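Tyrosine phosphatase (Orf virus, PDB 5NCR) dephosphorylates substrates as a homodimeric tyrosine phosphatase of triple specificity, and probably helps the virus to evade host interferon signalling. Local coordinates at residues A45-D50 with S64-P69. The protein carries 2 engineered substitutions. Residues are numbered along the deposited sequence; the frame is centred on the assembly and turned at random.
Sequences AVLRGD and SKYSTP
Leu47, near the end of helix 40-47, pushes its two methyl groups into the loop 64-69 and carries the whole contact, which contains no hydrogen bond between the segments. Its CD1 sits over one face of the Tyr66 ring as a CH-pi contact, 4.0 Å from the ring centroid and 14° off the normal, with Tyr66 CD1 the closest ring atom at 3.9 Å. The other branch, CD2, also touches the ring, at Tyr66 CE1, and goes on along the loop: it lies 3.6 Å from Ser67 O and meets both Thr68 CG2 and Pro69 CD at 3.8 Å. A forked leucine suits this place because one methyl can cover an aromatic face while the other reaches from the same ring to threonine and proline. Tyr66 is set up to receive it: chi1 of 55° turns the ring so that one face is toward Leu47, and Thr68 CG2 abuts the ring edge in plane. In this dual-specificity phosphatase domain 64-69 belongs to the connection between the neighbouring parallel strands 57-60 and 73-76, and Leu47, Tyr66 and Thr68 all rest on Leu58 of the first. The tyrosine hydroxyl reaches across to hydrogen-bond His111 NE2, and Thr68 OG1 bonds to Ile72 O, two bonds that tie the loop to its surroundings. Beyond Leu47 the packing gives way to solvent. The helix ends in a Schellman motif, Asp50 N bonding to Ala45 O and Gly49 N to Val46 O; Gly49 readily adopts the positive phi (77°) needed there. The side chain of Arg48 sets out away from the loop, and Arg48 NE gives Asp50 OD2 a weak hydrogen bond, 3.4 Å long, within a salt bridge.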
loop_
_atom_site.group_PDB
_atom_site.type_symbol
_atom_site.label_atom_id
_atom_site.label_comp_id
_atom_site.label_asym_id
_atom_site.label_seq_id
_atom_site.Cartn_x
_atom_site.Cartn_y
_atom_site.Cartn_z
ATOM N N ALA B 45 13.620 31.650 11.841
ATOM C CA ALA B 45 14.846 31.447 12.616
ATOM C C ALA B 45 16.082 31.673 11.737
ATOM O O ALA B 45 17.018 32.332 12.181
ATOM C CB ALA B 45 14.863 30.052 13.238
ATOM N N VAL B 46 16.067 31.170 10.489
ATOM C CA VAL B 46 17.146 31.359 9.496
ATOM C C VAL B 46 17.332 32.869 9.233
ATOM O O VAL B 46 18.442 33.385 9.368
ATOM C CB VAL B 46 16.894 30.571 8.162
ATOM C CG1 VAL B 46 17.984 30.852 7.121
ATOM C CG2 VAL B 46 16.773 29.068 8.408
ATOM N N LEU B 47 16.225 33.566 8.907
ATOM C CA LEU B 47 16.198 34.998 8.600
ATOM C C LEU B 47 16.624 35.913 9.768
ATOM O O LEU B 47 17.172 36.985 9.507
ATOM C CB LEU B 47 14.831 35.419 8.044
ATOM C CG LEU B 47 14.403 34.728 6.744
ATOM C CD1 LEU B 47 12.913 34.765 6.594
ATOM C CD2 LEU B 47 15.119 35.324 5.523
ATOM N N ARG B 48 16.405 35.485 11.036
ATOM C CA ARG B 48 16.817 36.247 12.234
ATOM C C ARG B 48 18.314 36.031 12.521
ATOM O O ARG B 48 18.864 36.678 13.415
ATOM C CB ARG B 48 16.044 35.780 13.485
ATOM C CG ARG B 48 14.580 36.183 13.586
ATOM C CD ARG B 48 13.966 35.826 14.941
ATOM N NE ARG B 48 14.400 34.532 15.489
ATOM C CZ ARG B 48 13.685 33.410 15.440
ATOM N NH1 ARG B 48 12.495 33.398 14.853
ATOM N NH2 ARG B 48 14.158 32.291 15.975
ATOM N N GLY B 49 18.928 35.078 11.816
ATOM C CA GLY B 49 20.314 34.684 12.035
ATOM C C GLY B 49 20.433 33.808 13.270
ATOM O O GLY B 49 21.501 33.738 13.877
ATOM N N ASP B 50 19.327 33.126 13.642
ATOM C CA ASP B 50 19.202 32.257 14.810
ATOM C C ASP B 50 19.349 30.762 14.485
ATOM O O ASP B 50 19.229 29.932 15.384
ATOM C CB ASP B 50 17.849 32.529 15.501
ATOM C CG ASP B 50 17.779 33.836 16.264
ATOM O OD1 ASP B 50 18.365 34.838 15.787
ATOM O OD2 ASP B 50 17.129 33.863 17.334
ATOM N N SER B 64 3.314 34.749 0.589
ATOM C CA SER B 64 4.025 35.955 1.019
ATOM C C SER B 64 5.515 35.894 0.764
ATOM O O SER B 64 6.190 34.954 1.204
ATOM C CB SER B 64 3.762 36.256 2.497
ATOM O OG SER B 64 2.545 36.955 2.696
ATOM N N LYS B 65 6.030 36.932 0.081
ATOM C CA LYS B 65 7.451 37.096 -0.221
ATOM C C LYS B 65 8.122 37.724 1.013
ATOM O O LYS B 65 7.436 38.311 1.848
ATOM C CB LYS B 65 7.618 38.010 -1.457
ATOM C CG LYS B 65 8.988 37.959 -2.125
ATOM C CD LYS B 65 9.299 39.248 -2.882
ATOM C CE LYS B 65 10.787 39.537 -2.919
ATOM N NZ LYS B 65 11.163 40.397 -4.073
ATOM N N TYR B 66 9.454 37.576 1.132
ATOM C CA TYR B 66 10.269 38.174 2.192
ATOM C C TYR B 66 11.652 38.553 1.659
ATOM O O TYR B 66 12.096 38.033 0.625
ATOM C CB TYR B 66 10.379 37.263 3.436
ATOM C CG TYR B 66 10.899 35.869 3.145
ATOM C CD1 TYR B 66 12.239 35.653 2.838
ATOM C CD2 TYR B 66 10.055 34.763 3.199
ATOM C CE1 TYR B 66 12.720 34.381 2.544
ATOM C CE2 TYR B 66 10.531 33.475 2.927
ATOM C CZ TYR B 66 11.865 33.291 2.596
ATOM O OH TYR B 66 12.357 32.046 2.320
ATOM N N SER B 67 12.329 39.459 2.387
ATOM C CA SER B 67 13.681 39.905 2.096
ATOM C C SER B 67 14.625 38.921 2.767
ATOM O O SER B 67 14.302 38.382 3.828
ATOM C CB SER B 67 13.908 41.309 2.658
ATOM O OG SER B 67 15.281 41.660 2.752
ATOM N N THR B 68 15.797 38.710 2.167
ATOM C CA THR B 68 16.813 37.821 2.724
ATOM C C THR B 68 18.086 38.574 3.108
ATOM O O THR B 68 18.497 39.489 2.378
ATOM C CB THR B 68 17.151 36.695 1.754
ATOM O OG1 THR B 68 17.228 37.212 0.424
ATOM C CG2 THR B 68 16.181 35.541 1.851
ATOM N N PRO B 69 18.773 38.155 4.201
ATOM C CA PRO B 69 20.053 38.797 4.537
ATOM C C PRO B 69 21.107 38.406 3.498
ATOM O O PRO B 69 20.871 37.499 2.677
ATOM C CB PRO B 69 20.378 38.236 5.921
ATOM C CG PRO B 69 19.711 36.906 5.939
ATOM C CD PRO B 69 18.456 37.060 5.146
#